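Local coordinates for protein secretin XcpQ (Pseudomonas aeruginosa, PDB 4E9J) that forms the outer membrane channel of the type II secretion system, through which exported proteins such as elastase LasB pass, seen here as its periplasmic N0, N1 and N2 domains, at residues A29-R32 against E33-Q37; N197-R201 against G202-G206; L224-P227 against Q228-A231. All coordinates share one frame; numbering follows the deposited sequence.

Interaction 1. Residues A29-R32 against E33-Q37; sequences ADIR and EFIDQ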
loop_
_atom_site.group_PDB
_atom_site.type_symbol
_atom_site.label_atom_id
_atom_site.label_comp_id
_atom_site.label_asym_id
_atom_site.label_seq_id
_atom_site.Cartn_x
_atom_site.Cartn_y
_atom_site.Cartn_z
ATOM N N ALA A 29 22.407 -11.136 13.720
ATOM C CA ALA A 29 21.977 -12.195 14.612
ATOM C C ALA A 29 21.098 -13.185 13.874
ATOM O O ALA A 29 20.420 -12.831 12.913
ATOM C CB ALA A 29 21.219 -11.604 15.790
ATOM N N ASP A 30 21.089 -14.412 14.347
ATOM C CA ASP A 30 20.215 -15.428 13.785
ATOM C C ASP A 30 18.777 -14.955 14.035
ATOM O O ASP A 30 18.495 -14.382 15.095
ATOM C CB ASP A 30 20.442 -16.786 14.471
ATOM C CG ASP A 30 19.838 -17.950 13.721
ATOM O OD1 ASP A 30 18.606 -17.943 13.506
ATOM O OD2 ASP A 30 20.594 -18.867 13.343
ATOM N N ILE A 31 17.884 -15.152 13.062
ATOM C CA ILE A 31 16.480 -14.758 13.229
ATOM C C ILE A 31 15.866 -15.458 14.445
ATOM O O ILE A 31 15.010 -14.886 15.111
ATOM C CB ILE A 31 15.669 -14.997 11.926
ATOM C CG1 ILE A 31 14.328 -14.236 11.980
ATOM C CG2 ILE A 31 15.448 -16.503 11.665
ATOM C CD1 ILE A 31 13.599 -14.225 10.656
ATOM N N ARG A 32 16.327 -16.680 14.755
ATOM C CA ARG A 32 15.854 -17.425 15.922
ATOM C C ARG A 32 16.216 -16.770 17.260
ATOM O O ARG A 32 15.449 -16.898 18.215
ATOM C CB ARG A 32 16.286 -18.881 15.834
ATOM C CG ARG A 32 15.579 -19.582 14.666
ATOM C CD ARG A 32 16.356 -20.786 14.176
ATOM N NE ARG A 32 15.671 -21.525 13.116
ATOM C CZ ARG A 32 14.691 -22.401 13.289
ATOM N NH1 ARG A 32 14.221 -22.653 14.504
ATOM N NH2 ARG A 32 14.154 -23.015 12.243
ATOM N N GLU A 33 17.340 -16.031 17.316
ATOM C CA GLU A 33 17.720 -15.263 18.501
ATOM C C GLU A 33 16.777 -14.082 18.631
ATOM O O GLU A 33 16.258 -13.826 19.717
ATOM C CB GLU A 33 19.184 -14.769 18.420
ATOM C CG GLU A 33 19.555 -13.847 19.572
ATOM C CD GLU A 33 21.043 -13.594 19.735
ATOM O OE1 GLU A 33 21.805 -14.587 19.717
ATOM O OE2 GLU A 33 21.448 -12.419 19.883
ATOM N N PHE A 34 16.516 -13.388 17.520
ATOM C CA PHE A 34 15.576 -12.267 17.552
ATOM C C PHE A 34 14.188 -12.718 18.042
ATOM O O PHE A 34 13.591 -12.028 18.861
ATOM C CB PHE A 34 15.500 -11.584 16.186
ATOM C CG PHE A 34 14.466 -10.484 16.134
ATOM C CD1 PHE A 34 14.652 -9.297 16.837
ATOM C CD2 PHE A 34 13.280 -10.659 15.435
ATOM C CE1 PHE A 34 13.679 -8.288 16.808
ATOM C CE2 PHE A 34 12.307 -9.666 15.422
ATOM C CZ PHE A 34 12.516 -8.479 16.091
ATOM N N ILE A 35 13.718 -13.886 17.599
ATOM C CA ILE A 35 12.414 -14.440 18.035
ATOM C C ILE A 35 12.407 -14.704 19.552
ATOM O O ILE A 35 11.441 -14.347 20.231
ATOM C CB ILE A 35 12.064 -15.713 17.216
ATOM C CG1 ILE A 35 11.771 -15.334 15.741
ATOM C CG2 ILE A 35 10.873 -16.454 17.833
ATOM C CD1 ILE A 35 11.964 -16.547 14.699
ATOM N N ASP A 36 13.484 -15.330 20.067
ATOM C CA ASP A 36 13.652 -15.599 21.507
ATOM C C ASP A 36 13.650 -14.300 22.312
ATOM O O ASP A 36 13.011 -14.243 23.363
ATOM C CB ASP A 36 14.975 -16.337 21.787
ATOM C CG ASP A 36 15.015 -17.791 21.386
ATOM O OD1 ASP A 36 13.933 -18.395 21.231
ATOM O OD2 ASP A 36 16.130 -18.352 21.305
ATOM N N GLN A 37 14.336 -13.259 21.827
ATOM C CA GLN A 37 14.329 -11.970 22.531
ATOM C C GLN A 37 12.917 -11.381 22.566
ATOM O O GLN A 37 12.521 -10.810 23.581
ATOM C CB GLN A 37 15.284 -10.970 21.864
ATOM C CG GLN A 37 16.766 -11.259 22.074
ATOM C CD GLN A 37 17.206 -11.262 23.517
ATOM O OE1 GLN A 37 17.908 -12.176 23.950
ATOM N NE2 GLN A 37 16.815 -10.254 24.309
HETATM O O HOH W 1 13.363 -19.090 18.674
#
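I35 packs back against I31 at the first turn of helix 31-42, in the N0 domain. The CG1 branch of I35 lies anti to the carbonyl carbon (chi1 -68°), which places it beside the I31 carbonyl: CG1 passes 3.3 Å from I31 O, and CD1 reaches 4.3 Å from I31 CG1. Both side chains belong to the buried face, where M77 of helix 66-79 touches I31, F34 and I35.

At the start of the turn D30 is the N-cap. Its OD1 takes the amide hydrogen of R32 N at 2.9 Å on the anti side of the carboxylate. E33 does not return a side-chain bond to D30; with CG anti to the backbone N (chi1 174°), its extended chain brings just the carboxylate near A29, OE2 lying 4.2 Å from A29 CB. The carbonyl of D30 serves two amides unequally: F34 N lies in the carbonyl plane at 3.3 Å, whereas E33 N approaches from well above that plane at 3.0 Å.

On the solvent side, D36 N donates to R32 O at 3.1 Å, and a water bridges the same oxygen to D36 OD1. R32 itself extends away, its NH2 making weak bonds to the carbonyls of D49 and V52.

The capping carboxylate thus satisfies an early amide of the helix, and its negative charge would be expected to interact favourably with the helix dipole.

Interaction 2. Residues N197-R201 against G202-G206; sequences NAMSR and GQAKG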
loop_
_atom_site.group_PDB
_atom_site.type_symbol
_atom_site.label_atom_id
_atom_site.label_comp_id
_atom_site.label_asym_id
_atom_site.label_seq_id
_atom_site.Cartn_x
_atom_site.Cartn_y
_atom_site.Cartn_z
ATOM N N ASN A 197 17.957 20.961 -12.281
ATOM C CA ASN A 197 18.941 21.915 -12.820
ATOM C C ASN A 197 18.288 23.268 -13.055
ATOM O O ASN A 197 18.792 24.260 -12.542
ATOM C CB ASN A 197 19.588 21.386 -14.118
ATOM C CG ASN A 197 20.654 20.360 -13.885
ATOM O OD1 ASN A 197 21.034 20.057 -12.749
ATOM N ND2 ASN A 197 21.182 19.816 -14.967
ATOM N N ALA A 198 17.142 23.312 -13.750
ATOM C CA ALA A 198 16.425 24.579 -13.983
ATOM C C ALA A 198 16.052 25.312 -12.680
ATOM O O ALA A 198 16.171 26.541 -12.628
ATOM C CB ALA A 198 15.186 24.343 -14.823
ATOM N N MET A 199 15.620 24.575 -11.636
ATOM C CA MET A 199 15.294 25.200 -10.351
ATOM C C MET A 199 16.553 25.720 -9.652
ATOM O O MET A 199 16.520 26.837 -9.141
ATOM C CB MET A 199 14.519 24.261 -9.425
ATOM C CG MET A 199 13.080 24.091 -9.847
ATOM S SD MET A 199 12.111 23.203 -8.633
ATOM C CE MET A 199 12.905 21.574 -8.711
ATOM N N SER A 200 17.643 24.927 -9.625
ATOM C CA SER A 200 18.914 25.359 -9.030
ATOM C C SER A 200 19.575 26.549 -9.774
ATOM O O SER A 200 20.209 27.370 -9.116
ATOM C CB SER A 200 19.925 24.215 -8.941
ATOM O OG SER A 200 19.549 23.151 -8.086
ATOM N N ARG A 201 19.435 26.644 -11.105
ATOM C CA ARG A 201 20.025 27.739 -11.896
ATOM C C ARG A 201 19.131 28.997 -11.981
ATOM O O ARG A 201 19.577 30.006 -12.513
ATOM C CB ARG A 201 20.359 27.271 -13.333
ATOM C CG ARG A 201 21.257 26.038 -13.565
ATOM C CD ARG A 201 21.384 25.840 -15.077
ATOM N NE ARG A 201 21.689 24.473 -15.512
ATOM C CZ ARG A 201 22.923 23.989 -15.664
ATOM N NH1 ARG A 201 23.980 24.729 -15.346
ATOM N NH2 ARG A 201 23.106 22.741 -16.081
ATOM N N GLY A 202 17.888 28.929 -11.504
ATOM C CA GLY A 202 16.945 30.044 -11.567
ATOM C C GLY A 202 16.103 30.139 -12.833
ATOM O O GLY A 202 15.367 31.113 -13.004
ATOM N N GLN A 203 16.173 29.123 -13.711
ATOM C CA GLN A 203 15.468 29.123 -14.994
ATOM C C GLN A 203 13.988 28.693 -14.919
ATOM O O GLN A 203 13.266 28.935 -15.894
ATOM C CB GLN A 203 16.227 28.240 -16.010
ATOM C CG GLN A 203 17.584 28.814 -16.418
ATOM C CD GLN A 203 18.692 27.795 -16.496
ATOM O OE1 GLN A 203 18.579 26.646 -16.041
ATOM N NE2 GLN A 203 19.805 28.211 -17.085
ATOM N N ALA A 204 13.510 28.093 -13.818
ATOM C CA ALA A 204 12.104 27.653 -13.720
ATOM C C ALA A 204 11.235 28.720 -13.031
ATOM O O ALA A 204 10.687 28.457 -11.965
ATOM C CB ALA A 204 12.030 26.331 -12.962
ATOM N N LYS A 205 11.117 29.925 -13.644
ATOM C CA LYS A 205 10.378 31.082 -13.093
ATOM C C LYS A 205 9.003 30.659 -12.619
ATOM O O LYS A 205 8.307 29.953 -13.339
ATOM C CB LYS A 205 10.235 32.210 -14.137
ATOM N N GLY A 206 8.669 30.997 -11.380
ATOM C CA GLY A 206 7.390 30.641 -10.785
ATOM C C GLY A 206 7.379 29.325 -10.020
ATOM O O GLY A 206 6.554 29.172 -9.121
#
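A198 and M199 receive A204 against the last turn of helix 188-201, as the chain leaves the helix in the N2 domain. The apolar part of the contact centres on the methyl of A204: M199 CG lies 4.0 Å from A204 CB, and A198 CB is 4.2 Å from the same carbon. This cluster extends to helix 227-240, where L233 touches M199 and L236 touches A204.

The backbone contributes a Schellman motif, marked by the positive phi (88°) of G202. Two bonds lead back into the helix, both weak: Q203 N to A198 O at 2.8 Å, bent to 129° at the hydrogen, and G202 N to M199 O at 3.4 Å. A third weak bond, A204 N to A198 O, gives that carbonyl a second donor.

Among the polar side chains, Q203 bends at chi2 and crosses over the aliphatic part of R201. Its OE1 sits 3.1 Å from R201 CD and 3.3 Å from R201 CB, with the amide and guanidinium planes 44° apart. OE1 is near the plane of the guanidinium, but 3.8 Å from R201 NE.

Because all three backbone bonds across the contact are weak, the chain's exit from the helix relies also on the A204 methyl packing on A198 and M199, while R201 and Q203 add a surface contact made mainly by carbon-to-oxygen packing.

Interaction 3. Residues L224-P227 against Q228-A231; sequences LGPP and QARA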
loop_
_atom_site.group_PDB
_atom_site.type_symbol
_atom_site.label_atom_id
_atom_site.label_comp_id
_atom_site.label_asym_id
_atom_site.label_seq_id
_atom_site.Cartn_x
_atom_site.Cartn_y
_atom_site.Cartn_z
ATOM N N LEU A 224 6.358 18.139 -5.414
ATOM C CA LEU A 224 5.963 18.700 -4.126
ATOM C C LEU A 224 6.295 20.158 -4.089
ATOM O O LEU A 224 7.059 20.646 -4.920
ATOM C CB LEU A 224 6.705 18.009 -3.024
ATOM C CG LEU A 224 6.320 16.555 -2.865
ATOM C CD1 LEU A 224 7.542 15.675 -3.114
ATOM C CD2 LEU A 224 5.679 16.318 -1.526
ATOM N N GLY A 225 5.712 20.836 -3.116
ATOM C CA GLY A 225 5.959 22.245 -2.855
ATOM C C GLY A 225 4.727 23.008 -2.457
ATOM O O GLY A 225 3.631 22.445 -2.417
ATOM N N PRO A 226 4.874 24.320 -2.213
ATOM C CA PRO A 226 3.694 25.152 -1.938
ATOM C C PRO A 226 2.766 25.184 -3.170
ATOM O O PRO A 226 3.208 24.887 -4.294
ATOM C CB PRO A 226 4.287 26.509 -1.565
ATOM C CG PRO A 226 5.629 26.524 -2.117
ATOM C CD PRO A 226 6.112 25.127 -2.250
ATOM N N PRO A 227 1.453 25.386 -2.966
ATOM C CA PRO A 227 0.494 25.209 -4.076
ATOM C C PRO A 227 0.774 25.855 -5.426
ATOM O O PRO A 227 0.676 25.184 -6.450
ATOM C CB PRO A 227 -0.837 25.691 -3.491
ATOM C CG PRO A 227 -0.679 25.705 -2.055
ATOM C CD PRO A 227 0.772 25.696 -1.693
ATOM N N GLN A 228 1.066 27.157 -5.468
ATOM C CA GLN A 228 1.297 27.821 -6.761
ATOM C C GLN A 228 2.590 27.380 -7.419
ATOM O O GLN A 228 2.607 27.211 -8.637
ATOM C CB GLN A 228 1.233 29.369 -6.637
ATOM C CG GLN A 228 -0.198 29.930 -6.699
ATOM C CD GLN A 228 -1.092 29.388 -5.602
ATOM O OE1 GLN A 228 -0.988 29.783 -4.435
ATOM N NE2 GLN A 228 -1.978 28.453 -5.937
ATOM N N ALA A 229 3.679 27.221 -6.647
ATOM C CA ALA A 229 4.967 26.769 -7.209
ATOM C C ALA A 229 4.850 25.332 -7.720
ATOM O O ALA A 229 5.232 25.060 -8.841
ATOM C CB ALA A 229 6.064 26.873 -6.177
ATOM N N ARG A 230 4.178 24.471 -6.964
ATOM C CA ARG A 230 3.914 23.084 -7.377
ATOM C C ARG A 230 3.069 23.077 -8.670
ATOM O O ARG A 230 3.352 22.319 -9.614
ATOM C CB ARG A 230 3.176 22.377 -6.258
ATOM C CG ARG A 230 3.004 20.884 -6.417
ATOM C CD ARG A 230 2.410 20.323 -5.159
ATOM N NE ARG A 230 0.952 20.521 -5.074
ATOM C CZ ARG A 230 0.270 21.067 -4.062
ATOM N NH1 ARG A 230 -1.056 21.141 -4.112
ATOM N NH2 ARG A 230 0.903 21.537 -2.993
ATOM N N ALA A 231 2.079 23.974 -8.747
ATOM C CA ALA A 231 1.272 24.062 -9.959
ATOM C C ALA A 231 2.126 24.487 -11.173
ATOM O O ALA A 231 1.927 23.955 -12.276
ATOM C CB ALA A 231 0.100 25.008 -9.745
#
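R230 reaches back from the first turn of helix 227-240 to G225, closing the turn between the last strand and last helix of the N2 domain, a beta-alpha-beta-beta-alpha unit of KH-like type, in which strand 220-224 gives way to a helix with P226 at the N-cap position. The side chain starts inside the turn: R230 CB lies 3.2 Å from P226 O, the same oxygen that accepts the backbone bond from R230 N at 2.9 Å. CG is anti to the backbone N (chi1 -171°), which sends the chain toward the end of the strand, where CG meets the carbonyl carbon of L224. CD continues past G225, 3.7 Å from its O and 3.9 Å from its N. At chi3 (80°) the chain then bends, carrying the guanidinium back to P227, at the start of the helix, and to G225. P227 CA lies 3.7 Å above one face of this group, offset toward its rim, and CZ is 4.1 Å from that atom. Q238 of the second subunit packs on both P227 and R230, placing this corner beside the dimer partner.

Smaller contacts complete the turn. P226 CG rests against A229 CB, and A231 N donates to P227 O in the regular helical pattern. G225 has a positive phi where the chain turns from strand to helix.

At the far end, R230 NH2 donates to G225 O at 2.9 Å, with 146° at the hydrogen; the acceptor lies near the guanidinium plane and the donor almost on the line of the carbonyl bond.

How the interactions relate
Interactions 2 and 3 are neighbours in N2, whereas interaction 1 stands apart in N0. The centres of interactions 2 and 3 are about 14 Å apart and they touch, G206 O packing 3.8 Å from A229 CB; one marks the end of helix 188-201 and the other the start of helix 227-240, onto which M199 and A204 pack. Interaction 1 lies on the opposite side of the chain's centre, about 51 Å from interaction 2 and about 47 Å from interaction 3, centre to centre. Interactions 1 and 3 both lie at helix starts but differ: a capping aspartate at 29-37; a proline at the N-cap position, without a side-chain cap, and an arginine reaching back at 224-231.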